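Local coordinates for YncI copper-binding domain-containing protein (Nocardia farcinica, PDB 3ESM) that is of unknown function but, as a YcnI-like (DUF1775) domain with an immunoglobulin-like fold, may bind copper, at residues Val38-Arg44 with Lys63-Val69; Ala98-Pro104 with Ala132-Leu137; Pro50-Trp54 with Phe85-Val89; Thr34-Val38 with Val69-Ala73. The protein carries 2 engineered substitutions. All coordinates share one frame; numbering follows the deposited sequence.

Contact 1 (Val38-Arg44 with Lys63-Val69)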
loop_
_atom_site.group_PDB
_atom_site.type_symbol
_atom_site.label_atom_id
_atom_site.label_comp_id
_atom_site.label_asym_id
_atom_site.label_seq_id
_atom_site.Cartn_x
_atom_site.Cartn_y
_atom_site.Cartn_z
ATOM N N VAL A 38 1.646 6.725 -5.470
ATOM C CA VAL A 38 1.335 7.240 -6.807
ATOM C C VAL A 38 2.473 6.937 -7.735
ATOM O O VAL A 38 3.633 7.151 -7.393
ATOM C CB VAL A 38 1.114 8.759 -6.785
ATOM C CG1 VAL A 38 0.895 9.284 -8.213
ATOM C CG2 VAL A 38 -0.069 9.093 -5.921
ATOM N N THR A 39 2.136 6.468 -8.941
ATOM C CA THR A 39 3.149 6.120 -9.934
ATOM C C THR A 39 3.502 7.383 -10.703
ATOM O O THR A 39 2.604 8.074 -11.199
ATOM C CB THR A 39 2.566 5.098 -10.914
ATOM O OG1 THR A 39 2.334 3.856 -10.237
ATOM C CG2 THR A 39 3.505 4.883 -12.074
ATOM N N LEU A 40 4.806 7.714 -10.778
ATOM C CA LEU A 40 5.261 8.961 -11.392
ATOM C C LEU A 40 5.883 8.682 -12.739
ATOM O O LEU A 40 6.377 7.599 -12.987
ATOM C CB LEU A 40 6.312 9.693 -10.539
ATOM C CG LEU A 40 5.822 10.063 -9.131
ATOM C CD1 LEU A 40 7.008 10.546 -8.291
ATOM C CD2 LEU A 40 4.763 11.156 -9.231
ATOM N N PRO A 41 5.869 9.691 -13.603
ATOM C CA PRO A 41 6.280 9.416 -14.963
ATOM C C PRO A 41 7.825 9.531 -15.097
ATOM O O PRO A 41 8.367 10.299 -15.926
ATOM C CB PRO A 41 5.528 10.482 -15.773
ATOM C CG PRO A 41 5.305 11.618 -14.819
ATOM C CD PRO A 41 5.138 10.949 -13.452
ATOM N N ASN A 42 8.525 8.775 -14.255
ATOM C CA ASN A 42 9.967 8.659 -14.377
ATOM C C ASN A 42 10.632 10.015 -14.520
ATOM O O ASN A 42 11.401 10.226 -15.468
ATOM C CB ASN A 42 10.320 7.783 -15.564
ATOM C CG ASN A 42 9.978 6.307 -15.351
ATOM O OD1 ASN A 42 10.429 5.435 -16.116
ATOM N ND2 ASN A 42 9.180 6.019 -14.340
ATOM N N VAL A 43 10.376 10.901 -13.566
ATOM C CA VAL A 43 10.861 12.289 -13.590
ATOM C C VAL A 43 12.230 12.427 -12.952
ATOM O O VAL A 43 12.596 11.644 -12.081
ATOM C CB VAL A 43 9.869 13.250 -12.872
ATOM C CG1 VAL A 43 8.549 13.315 -13.645
ATOM C CG2 VAL A 43 9.610 12.779 -11.439
ATOM N N ARG A 44 13.002 13.427 -13.366
ATOM C CA ARG A 44 14.318 13.628 -12.753
ATOM C C ARG A 44 14.179 14.114 -11.311
ATOM O O ARG A 44 14.966 13.735 -10.422
ATOM C CB ARG A 44 15.132 14.668 -13.534
ATOM C CG ARG A 44 15.339 14.376 -14.972
ATOM C CD ARG A 44 16.670 13.667 -15.183
ATOM N NE ARG A 44 16.904 12.740 -14.084
ATOM C CZ ARG A 44 17.595 11.609 -14.180
ATOM N NH1 ARG A 44 18.138 11.250 -15.338
ATOM N NH2 ARG A 44 17.729 10.840 -13.112
ATOM N N LYS A 63 18.428 4.933 -13.250
ATOM C CA LYS A 63 18.808 6.201 -13.856
ATOM C C LYS A 63 18.548 7.381 -12.924
ATOM O O LYS A 63 18.693 8.549 -13.323
ATOM C CB LYS A 63 18.056 6.407 -15.175
ATOM C CG LYS A 63 18.229 5.285 -16.160
ATOM C CD LYS A 63 17.384 5.523 -17.419
ATOM C CE LYS A 63 17.588 4.406 -18.438
ATOM N NZ LYS A 63 16.964 3.125 -17.982
ATOM N N SER A 64 18.127 7.089 -11.692
ATOM C CA SER A 64 17.892 8.135 -10.696
ATOM C C SER A 64 16.622 8.928 -10.960
ATOM O O SER A 64 16.438 10.021 -10.426
ATOM C CB SER A 64 19.097 9.073 -10.601
ATOM O OG SER A 64 20.235 8.314 -10.203
ATOM N N GLU A 65 15.750 8.359 -11.776
ATOM C CA GLU A 65 14.447 8.976 -11.990
ATOM C C GLU A 65 13.512 8.518 -10.876
ATOM O O GLU A 65 13.580 7.358 -10.426
ATOM C CB GLU A 65 13.873 8.543 -13.344
ATOM C CG GLU A 65 14.691 9.032 -14.565
ATOM C CD GLU A 65 14.404 8.239 -15.842
ATOM O OE1 GLU A 65 13.954 7.065 -15.776
ATOM O OE2 GLU A 65 14.663 8.790 -16.940
ATOM N N ALA A 66 12.623 9.411 -10.469
ATOM C CA ALA A 66 11.576 9.046 -9.517
ATOM C C ALA A 66 10.461 8.289 -10.243
ATOM O O ALA A 66 9.827 8.862 -11.152
ATOM C CB ALA A 66 10.983 10.324 -8.915
ATOM N N VAL A 67 10.193 7.068 -9.784
ATOM C CA VAL A 67 9.210 6.154 -10.392
ATOM C C VAL A 67 7.898 6.083 -9.609
ATOM O O VAL A 67 6.855 5.686 -10.154
ATOM C CB VAL A 67 9.767 4.712 -10.606
ATOM C CG1 VAL A 67 10.931 4.720 -11.591
ATOM C CG2 VAL A 67 10.224 4.109 -9.303
ATOM N N SER A 68 7.947 6.420 -8.323
ATOM C CA SER A 68 6.719 6.463 -7.539
ATOM C C SER A 68 6.974 7.210 -6.235
ATOM O O SER A 68 8.131 7.482 -5.879
ATOM C CB SER A 68 6.230 5.056 -7.219
ATOM O OG SER A 68 7.010 4.459 -6.185
ATOM N N VAL A 69 5.892 7.572 -5.561
ATOM C CA VAL A 69 6.007 8.275 -4.268
ATOM C C VAL A 69 4.960 7.649 -3.385
ATOM O O VAL A 69 3.855 7.309 -3.854
ATOM C CB VAL A 69 5.786 9.798 -4.403
ATOM C CG1 VAL A 69 4.503 10.131 -5.205
ATOM C CG2 VAL A 69 5.761 10.474 -3.013
HETATM O O HOH W 1 7.245 4.804 -12.792
#
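N42 and V43 both face A66, forming a G1 beta bulge in an antiparallel strand pair of this immunoglobulin-like domain. P41 is the centre of an inverse gamma turn, and the register slips by two residues between T39 and V43. Beyond the slip V43 N donates to A66 O at 3.2 Å and A66 N returns the bond to V43 O, while N42 CA makes a CA-H...O contact with A66 O.

The apolar side chains gather on one face. L40 CG lies beside its own backbone N (chi1 -59°), which sends CD1 over the partner strand to A66 CB and, equally far, to V69 CG1 at 4.0 Å. V69 meets V38 through the same methyl: with chi1 at 49°, CG1 stands between N and the carbonyl carbon and faces V38 CB. V43 CG2 closes the row against A66 CB at 3.8 Å; A46 packs on L40 and A66.

The other side mixes polar groups with V67. V67 O accepts L40 N at 2.9 Å, from well above the carbonyl plane, and also a water, which in turn takes a weak bond from N42 ND2. That amide nitrogen lies 3.5 Å from V67 CG1. S68 OG bonds to S110 O of the second subunit.

Where the two segments end, at R44 and K63, the bent R44 side chain carries its guanidinium back toward K63 O; the modelled bond there is doubtfully short. E65 runs extended past N42 O, its OE1 held by N61, and E65 CG sits over one guanidinium face, 3.8 Å from R44 NH2.

Contact 2 (Ala98-Pro104 with Ala132-Leu137)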
loop_
_atom_site.group_PDB
_atom_site.type_symbol
_atom_site.label_atom_id
_atom_site.label_comp_id
_atom_site.label_asym_id
_atom_site.label_seq_id
_atom_site.Cartn_x
_atom_site.Cartn_y
_atom_site.Cartn_z
ATOM N N ALA A 98 4.245 15.205 -23.776
ATOM C CA ALA A 98 3.029 14.527 -24.202
ATOM C C ALA A 98 1.855 15.447 -23.890
ATOM O O ALA A 98 1.950 16.317 -23.029
ATOM C CB ALA A 98 2.876 13.202 -23.464
ATOM N N GLU A 99 0.747 15.278 -24.614
ATOM C CA GLU A 99 -0.431 16.057 -24.356
ATOM C C GLU A 99 -1.035 15.694 -23.023
ATOM O O GLU A 99 -1.625 16.526 -22.374
ATOM C CB GLU A 99 -1.501 15.766 -25.420
ATOM C CG GLU A 99 -1.131 16.230 -26.824
ATOM C CD GLU A 99 -0.051 15.392 -27.496
ATOM O OE1 GLU A 99 0.039 14.148 -27.246
ATOM O OE2 GLU A 99 0.705 16.002 -28.305
ATOM N N THR A 100 -0.910 14.432 -22.659
ATOM C CA THR A 100 -1.568 13.937 -21.454
ATOM C C THR A 100 -0.612 13.076 -20.640
ATOM O O THR A 100 0.166 12.324 -21.202
ATOM C CB THR A 100 -2.753 13.047 -21.819
ATOM O OG1 THR A 100 -3.484 13.671 -22.895
ATOM C CG2 THR A 100 -3.652 12.895 -20.610
ATOM N N VAL A 101 -0.679 13.182 -19.314
ATOM C CA VAL A 101 0.070 12.238 -18.451
ATOM C C VAL A 101 -0.833 11.712 -17.332
ATOM O O VAL A 101 -1.621 12.477 -16.782
ATOM C CB VAL A 101 1.330 12.901 -17.850
ATOM C CG1 VAL A 101 0.981 14.161 -17.065
ATOM C CG2 VAL A 101 2.179 11.879 -17.003
ATOM N N SER A 102 -0.734 10.423 -17.021
ATOM C CA SER A 102 -1.572 9.849 -15.957
ATOM C C SER A 102 -0.680 9.442 -14.796
ATOM O O SER A 102 0.505 9.165 -14.990
ATOM C CB SER A 102 -2.421 8.679 -16.445
ATOM O OG SER A 102 -3.379 9.215 -17.399
ATOM N N PHE A 103 -1.310 9.342 -13.623
ATOM C CA PHE A 103 -0.617 8.977 -12.383
ATOM C C PHE A 103 -1.386 7.864 -11.689
ATOM O O PHE A 103 -2.103 8.112 -10.746
ATOM C CB PHE A 103 -0.494 10.179 -11.451
ATOM C CG PHE A 103 0.182 11.364 -12.060
ATOM C CD1 PHE A 103 1.558 11.537 -11.958
ATOM C CD2 PHE A 103 -0.564 12.324 -12.726
ATOM C CE1 PHE A 103 2.195 12.665 -12.514
ATOM C CE2 PHE A 103 0.056 13.463 -13.291
ATOM C CZ PHE A 103 1.442 13.628 -13.189
ATOM N N PRO A 104 -1.207 6.636 -12.147
ATOM C CA PRO A 104 -1.905 5.487 -11.532
ATOM C C PRO A 104 -1.618 5.519 -10.017
ATOM O O PRO A 104 -0.483 5.822 -9.628
ATOM C CB PRO A 104 -1.253 4.283 -12.203
ATOM C CG PRO A 104 -0.815 4.802 -13.556
ATOM C CD PRO A 104 -0.440 6.265 -13.359
ATOM N N ALA A 132 -7.278 6.419 -13.321
ATOM C CA ALA A 132 -6.037 7.091 -12.901
ATOM C C ALA A 132 -6.179 8.594 -13.027
ATOM O O ALA A 132 -6.662 9.093 -14.063
ATOM C CB ALA A 132 -4.872 6.614 -13.774
ATOM N N PRO A 133 -5.749 9.351 -11.996
ATOM C CA PRO A 133 -5.731 10.799 -12.091
ATOM C C PRO A 133 -4.863 11.245 -13.277
ATOM O O PRO A 133 -3.786 10.685 -13.497
ATOM C CB PRO A 133 -5.087 11.250 -10.782
ATOM C CG PRO A 133 -4.790 10.064 -10.013
ATOM C CD PRO A 133 -5.205 8.839 -10.719
ATOM N N THR A 134 -5.322 12.243 -14.012
ATOM C CA THR A 134 -4.660 12.590 -15.270
ATOM C C THR A 134 -4.528 14.091 -15.393
ATOM O O THR A 134 -5.379 14.841 -14.868
ATOM C CB THR A 134 -5.454 11.940 -16.476
ATOM O OG1 THR A 134 -5.450 10.509 -16.344
ATOM C CG2 THR A 134 -4.822 12.304 -17.811
ATOM N N LEU A 135 -3.444 14.552 -16.022
ATOM C CA LEU A 135 -3.274 15.982 -16.321
ATOM C C LEU A 135 -3.150 16.211 -17.814
ATOM O O LEU A 135 -2.571 15.398 -18.506
ATOM C CB LEU A 135 -1.994 16.539 -15.709
ATOM C CG LEU A 135 -1.862 16.668 -14.194
ATOM C CD1 LEU A 135 -0.436 17.138 -13.889
ATOM C CD2 LEU A 135 -2.884 17.657 -13.687
ATOM N N THR A 136 -3.690 17.338 -18.274
ATOM C CA THR A 136 -3.427 17.850 -19.625
ATOM C C THR A 136 -2.267 18.785 -19.548
ATOM O O THR A 136 -2.210 19.624 -18.655
ATOM C CB THR A 136 -4.618 18.653 -20.137
ATOM O OG1 THR A 136 -5.620 17.726 -20.533
ATOM C CG2 THR A 136 -4.203 19.550 -21.321
ATOM N N LEU A 137 -1.343 18.660 -20.490
ATOM C CA LEU A 137 -0.137 19.455 -20.437
ATOM C C LEU A 137 -0.103 20.457 -21.563
ATOM O O LEU A 137 -0.225 20.075 -22.728
ATOM C CB LEU A 137 1.081 18.552 -20.512
ATOM C CG LEU A 137 1.102 17.549 -19.364
ATOM C CD1 LEU A 137 2.267 16.584 -19.598
ATOM C CD2 LEU A 137 1.214 18.242 -18.016
#
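V101 and L137 meet on the packed face of a short antiparallel ladder of the immunoglobulin-like fold, where V101 CG1 touches L137 CD1 at 3.7 Å. The methyl gets there because chi1 of V101 (57°) sets CG1 between the backbone N and the carbonyl carbon, across from both L135 and L137. Next along this face, L135 CD1 comes in at the edge of the F103 ring, 3.8 Å from CE2, so that a branched aliphatic end abuts the rim of the aromatic and not its flat side. Also near the plane of that ring lies P133 O, which accepts F103 N at 2.8 Å.

Four backbone bonds hold the ladder in even register. V101 and L135 exchange two of them, with V101 N to L135 O at 3.0 Å; L137 N to E99 O continues the pattern toward the loop.

The opposite face, bearing T100, S102, T134 and T136, is looser and more solvent-accessible. On it S102 OG lies 2.7 Å from T134 OG1, and T134 OG1 itself donates to A132 O at 2.9 Å, reaching that oxygen from above the carbonyl plane. The T134 hydroxyl is thus tied to the main chain beside that of S102, whereas the packed face is filled by hydrocarbon.

Strand 134-136 pairs with one end of strand 100-109, whose P104 bonds on to T39 of strand 33-43. F103 touches V38 and P41 of that strand and meets F22 edge-to-face, while A7 of strand 6-8 packs on P133 and L135.

Contact 3 (Pro50-Trp54 with Phe85-Val89). Engineered in segment 50-54: M51 (natural residue Leu).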
loop_
_atom_site.group_PDB
_atom_site.type_symbol
_atom_site.label_atom_id
_atom_site.label_comp_id
_atom_site.label_asym_id
_atom_site.label_seq_id
_atom_site.Cartn_x
_atom_site.Cartn_y
_atom_site.Cartn_z
ATOM N N PRO A 50 6.473 18.633 3.610
ATOM C CA PRO A 50 6.315 18.093 4.948
ATOM C C PRO A 50 4.834 18.009 5.248
ATOM O O PRO A 50 4.081 18.932 4.941
ATOM C CB PRO A 50 7.003 19.141 5.826
ATOM C CG PRO A 50 7.965 19.824 4.887
ATOM C CD PRO A 50 7.214 19.904 3.607
ATOM N N MET A 51 4.425 16.871 5.786
ATOM C CA MET A 51 3.031 16.577 6.070
ATOM C C MET A 51 3.021 15.995 7.488
ATOM O O MET A 51 3.307 14.801 7.638
ATOM C CB MET A 51 2.593 15.514 5.035
ATOM C CG MET A 51 1.129 15.157 4.954
ATOM S SD MET A 51 0.748 14.125 3.474
ATOM C CE MET A 51 -0.964 13.796 3.801
ATOM N N PRO A 52 2.721 16.805 8.525
ATOM C CA PRO A 52 2.770 16.261 9.872
ATOM C C PRO A 52 1.936 14.992 9.993
ATOM O O PRO A 52 0.784 14.941 9.497
ATOM C CB PRO A 52 2.196 17.402 10.740
ATOM C CG PRO A 52 2.579 18.625 9.957
ATOM C CD PRO A 52 2.292 18.220 8.520
ATOM N N GLY A 53 2.521 13.992 10.632
ATOM C CA GLY A 53 1.823 12.733 10.853
ATOM C C GLY A 53 1.946 11.748 9.715
ATOM O O GLY A 53 1.402 10.652 9.811
ATOM N N TRP A 54 2.637 12.122 8.640
ATOM C CA TRP A 54 2.827 11.195 7.490
ATOM C C TRP A 54 4.299 11.134 7.125
ATOM O O TRP A 54 5.037 12.137 7.298
ATOM C CB TRP A 54 2.075 11.715 6.258
ATOM C CG TRP A 54 0.592 11.772 6.456
ATOM C CD1 TRP A 54 -0.123 12.706 7.191
ATOM C CD2 TRP A 54 -0.367 10.849 5.942
ATOM N NE1 TRP A 54 -1.482 12.410 7.131
ATOM C CE2 TRP A 54 -1.660 11.295 6.360
ATOM C CE3 TRP A 54 -0.273 9.738 5.120
ATOM C CZ2 TRP A 54 -2.840 10.589 6.052
ATOM C CZ3 TRP A 54 -1.485 9.042 4.777
ATOM C CH2 TRP A 54 -2.736 9.487 5.243
ATOM N N PHE A 85 -11.463 14.248 2.823
ATOM C CA PHE A 85 -10.513 14.240 1.718
ATOM C C PHE A 85 -9.162 14.610 2.292
ATOM O O PHE A 85 -9.076 15.268 3.327
ATOM C CB PHE A 85 -10.920 15.302 0.682
ATOM C CG PHE A 85 -12.215 14.991 -0.033
ATOM C CD1 PHE A 85 -12.202 14.552 -1.344
ATOM C CD2 PHE A 85 -13.434 15.136 0.610
ATOM C CE1 PHE A 85 -13.385 14.256 -1.999
ATOM C CE2 PHE A 85 -14.616 14.846 -0.037
ATOM C CZ PHE A 85 -14.594 14.408 -1.345
ATOM N N GLN A 86 -8.088 14.215 1.627
ATOM C CA GLN A 86 -6.765 14.672 2.041
ATOM C C GLN A 86 -5.966 15.012 0.798
ATOM O O GLN A 86 -6.062 14.285 -0.193
ATOM C CB GLN A 86 -6.040 13.553 2.799
ATOM C CG GLN A 86 -4.566 13.834 3.021
ATOM C CD GLN A 86 -4.366 14.882 4.066
ATOM O OE1 GLN A 86 -4.953 14.797 5.158
ATOM N NE2 GLN A 86 -3.552 15.888 3.760
ATOM N N ARG A 87 -5.176 16.088 0.860
ATOM C CA ARG A 87 -4.255 16.433 -0.222
ATOM C C ARG A 87 -2.856 15.860 0.014
ATOM O O ARG A 87 -2.337 15.872 1.138
ATOM C CB ARG A 87 -4.157 17.951 -0.398
ATOM C CG ARG A 87 -5.426 18.643 -0.848
ATOM C CD ARG A 87 -5.184 20.166 -0.834
ATOM N NE ARG A 87 -4.509 20.555 0.410
ATOM C CZ ARG A 87 -3.239 20.961 0.496
ATOM N NH1 ARG A 87 -2.483 21.067 -0.597
ATOM N NH2 ARG A 87 -2.717 21.281 1.682
ATOM N N PHE A 88 -2.267 15.330 -1.044
ATOM C CA PHE A 88 -0.918 14.787 -0.996
ATOM C C PHE A 88 -0.201 15.542 -2.106
ATOM O O PHE A 88 -0.633 15.498 -3.275
ATOM C CB PHE A 88 -0.959 13.295 -1.320
ATOM C CG PHE A 88 -1.660 12.473 -0.286
ATOM C CD1 PHE A 88 -0.959 11.954 0.794
ATOM C CD2 PHE A 88 -3.024 12.212 -0.400
ATOM C CE1 PHE A 88 -1.607 11.189 1.756
ATOM C CE2 PHE A 88 -3.671 11.446 0.563
ATOM C CZ PHE A 88 -2.958 10.947 1.630
ATOM N N VAL A 89 0.918 16.173 -1.772
ATOM C CA VAL A 89 1.521 17.135 -2.702
ATOM C C VAL A 89 2.955 16.754 -3.057
ATOM O O VAL A 89 3.791 16.429 -2.189
ATOM C CB VAL A 89 1.547 18.554 -2.096
ATOM C CG1 VAL A 89 2.263 19.494 -3.043
ATOM C CG2 VAL A 89 0.138 19.022 -1.770
#
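A type II beta turn from M51 to W54, closed by W54 N to M51 O at 2.9 Å, directs two side chains against strand 85-89. G53 takes the positive phi of the turn's third position (87°). M51, an engineered residue, is modelled in two conformers; its contacts with F88, W54 and Q86 hold for one alone and are provisional. There the chain is extended, with CG opposite the backbone N (chi1 -171°), and CE reaches 3.4 Å from F88 CE1. Its sulfur approaches F88 obliquely, as a Met-aromatic contact, with SD 3.8 Å from F88 CD1.

The turn links strands 45-48 and 54-60, of different sheets in the immunoglobulin-like fold; the contact bridges these sheets near the surface, with F88 as its buried member. F88 pushes its edge at the face of W54 in a T-shaped stack, with planes 86° apart and F88 CE1 3.7 Å from W54 CZ3. M51 CE covers the rim of that same indole face. W71, beside W54 in the same sheet, touches all three.

Bent at chi2, Q86 comes to that methyl from the opposite direction; a nearly straight in-plane bond from Q86 NE2 to R87 O (2.9 Å) steadies its amide.

Contact 4 (Thr34-Val38 with Val69-Ala73). Engineered in segment 34-38: M36 (natural residue Leu).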
loop_
_atom_site.group_PDB
_atom_site.type_symbol
_atom_site.label_atom_id
_atom_site.label_comp_id
_atom_site.label_asym_id
_atom_site.label_seq_id
_atom_site.Cartn_x
_atom_site.Cartn_y
_atom_site.Cartn_z
ATOM N N THR A 34 -4.939 5.226 4.992
ATOM C CA THR A 34 -3.665 5.185 5.758
ATOM C C THR A 34 -2.394 5.226 4.925
ATOM O O THR A 34 -1.298 5.469 5.461
ATOM C CB THR A 34 -3.593 3.955 6.665
ATOM O OG1 THR A 34 -3.677 2.763 5.859
ATOM C CG2 THR A 34 -4.745 4.013 7.686
ATOM N N ALA A 35 -2.524 5.061 3.614
ATOM C CA ALA A 35 -1.348 5.263 2.740
ATOM C C ALA A 35 -1.825 5.547 1.326
ATOM O O ALA A 35 -2.940 5.167 0.931
ATOM C CB ALA A 35 -0.479 4.041 2.733
ATOM N N MET A 36 -0.966 6.204 0.580
ATOM C CA MET A 36 -1.244 6.464 -0.833
ATOM C C MET A 36 0.045 6.277 -1.596
ATOM O O MET A 36 1.051 6.895 -1.238
ATOM C CB MET A 36 -1.729 7.909 -0.986
ATOM C CG MET A 36 -1.949 8.370 -2.416
ATOM S SD MET A 36 -3.451 7.638 -3.166
ATOM C CE MET A 36 -4.420 7.447 -1.748
ATOM N N THR A 37 0.008 5.486 -2.672
ATOM C CA THR A 37 1.185 5.331 -3.509
ATOM C C THR A 37 0.833 5.854 -4.892
ATOM O O THR A 37 -0.185 5.455 -5.423
ATOM C CB THR A 37 1.616 3.841 -3.581
ATOM O OG1 THR A 37 2.269 3.504 -2.322
ATOM C CG2 THR A 37 2.622 3.634 -4.691
ATOM N N VAL A 38 1.646 6.725 -5.470
ATOM C CA VAL A 38 1.335 7.240 -6.807
ATOM C C VAL A 38 2.473 6.937 -7.735
ATOM O O VAL A 38 3.633 7.151 -7.393
ATOM C CB VAL A 38 1.114 8.759 -6.785
ATOM C CG1 VAL A 38 0.895 9.284 -8.213
ATOM C CG2 VAL A 38 -0.069 9.093 -5.921
ATOM N N VAL A 69 5.892 7.572 -5.561
ATOM C CA VAL A 69 6.007 8.275 -4.268
ATOM C C VAL A 69 4.960 7.649 -3.385
ATOM O O VAL A 69 3.855 7.309 -3.854
ATOM C CB VAL A 69 5.786 9.798 -4.403
ATOM C CG1 VAL A 69 4.503 10.131 -5.205
ATOM C CG2 VAL A 69 5.761 10.474 -3.013
ATOM N N THR A 70 5.301 7.453 -2.108
ATOM C CA THR A 70 4.328 6.843 -1.195
ATOM C C THR A 70 4.253 7.665 0.069
ATOM O O THR A 70 5.306 8.039 0.630
ATOM C CB THR A 70 4.718 5.414 -0.789
ATOM O OG1 THR A 70 4.780 4.560 -1.930
ATOM C CG2 THR A 70 3.707 4.850 0.241
ATOM N N TRP A 71 3.042 8.009 0.498
ATOM C CA TRP A 71 2.845 8.666 1.811
ATOM C C TRP A 71 2.185 7.658 2.730
ATOM O O TRP A 71 1.261 6.948 2.309
ATOM C CB TRP A 71 1.897 9.855 1.671
ATOM C CG TRP A 71 2.413 10.995 0.897
ATOM C CD1 TRP A 71 3.060 12.093 1.405
ATOM C CD2 TRP A 71 2.275 11.216 -0.516
ATOM N NE1 TRP A 71 3.349 12.973 0.384
ATOM C CE2 TRP A 71 2.886 12.463 -0.803
ATOM C CE3 TRP A 71 1.713 10.469 -1.563
ATOM C CZ2 TRP A 71 2.901 13.018 -2.091
ATOM C CZ3 TRP A 71 1.738 11.003 -2.850
ATOM C CH2 TRP A 71 2.346 12.259 -3.109
ATOM N N THR A 72 2.620 7.599 3.985
ATOM C CA THR A 72 2.123 6.585 4.914
ATOM C C THR A 72 1.847 7.270 6.220
ATOM O O THR A 72 2.698 8.019 6.710
ATOM C CB THR A 72 3.174 5.504 5.184
ATOM O OG1 THR A 72 3.575 4.909 3.937
ATOM C CG2 THR A 72 2.564 4.414 6.101
ATOM N N ALA A 73 0.666 7.009 6.786
ATOM C CA ALA A 73 0.296 7.626 8.069
ATOM C C ALA A 73 1.143 7.027 9.192
ATOM O O ALA A 73 1.283 5.801 9.286
ATOM C CB ALA A 73 -1.199 7.363 8.309
#
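M36 O is gripped by two groups of the partner strand: W71 N donates to it at 2.9 Å, and T70 CA adds a CA-H...O contact at 3.3 Å. W71 CE3, at the edge of the indole, lies close to the same oxygen. The pairing is a regular antiparallel ladder within the larger sheet of the immunoglobulin-like fold. M36 N returns a bond to W71 O, and A73 N donates to T34 O at 2.8 Å, carrying the register to the end of both segments. T34 and A35 together face T108 on the far flank, a classic beta bulge.

One face of the ladder is turned to the other sheet and packed with large side chains. W71 lies over this face. Onto one face of its ring comes V69 CG2, the methyl opposite V69 N, while V38 CG2 meets the ring's edge, 4.0 Å from W71 CZ3. The engineered M36 starts alongside, its CG 4.3 Å from W71 CE3, but bends at chi2 (73°), which takes its end away from W71; the side chain also packs on V24 and Q107. F88 of strand 85-93 packs on W71 from across the interior.

The reverse face carries small and hydroxylated residues and meets the second subunit: G112 of that chain packs on T37, and its T72 on T72. Within this face T37 and T70 form a non-hydrogen-bonded pair in the backbone sense, yet their side chains bond: T37 OG1 and T70 OG1 are 2.8 Å apart, and either could donate.

In the fold
Contacts 1 and 4 are successive parts of one strand pair, 33-43 with 66-73, sharing V38 and V69. Contact 4 is buried and regular; contact 1 is partly buried, broken by a bulge and more polar toward its end. Both touch the second subunit through the sheet's hydroxyl-rich face. Contact 2, also partly buried, with apolar and more exposed hydroxyl faces, adds strand 134-136 to that sheet; T39 N to P104 O, a probable hydrogen bond, joins it to contact 1, and its centre lies about 19 Å from that of contact 4. Contact 3, a surface contact of sulfur and aromatic side chains without hydrogen bonds between its segments, joins the two sheets and meets contact 4 where F88 touches W71.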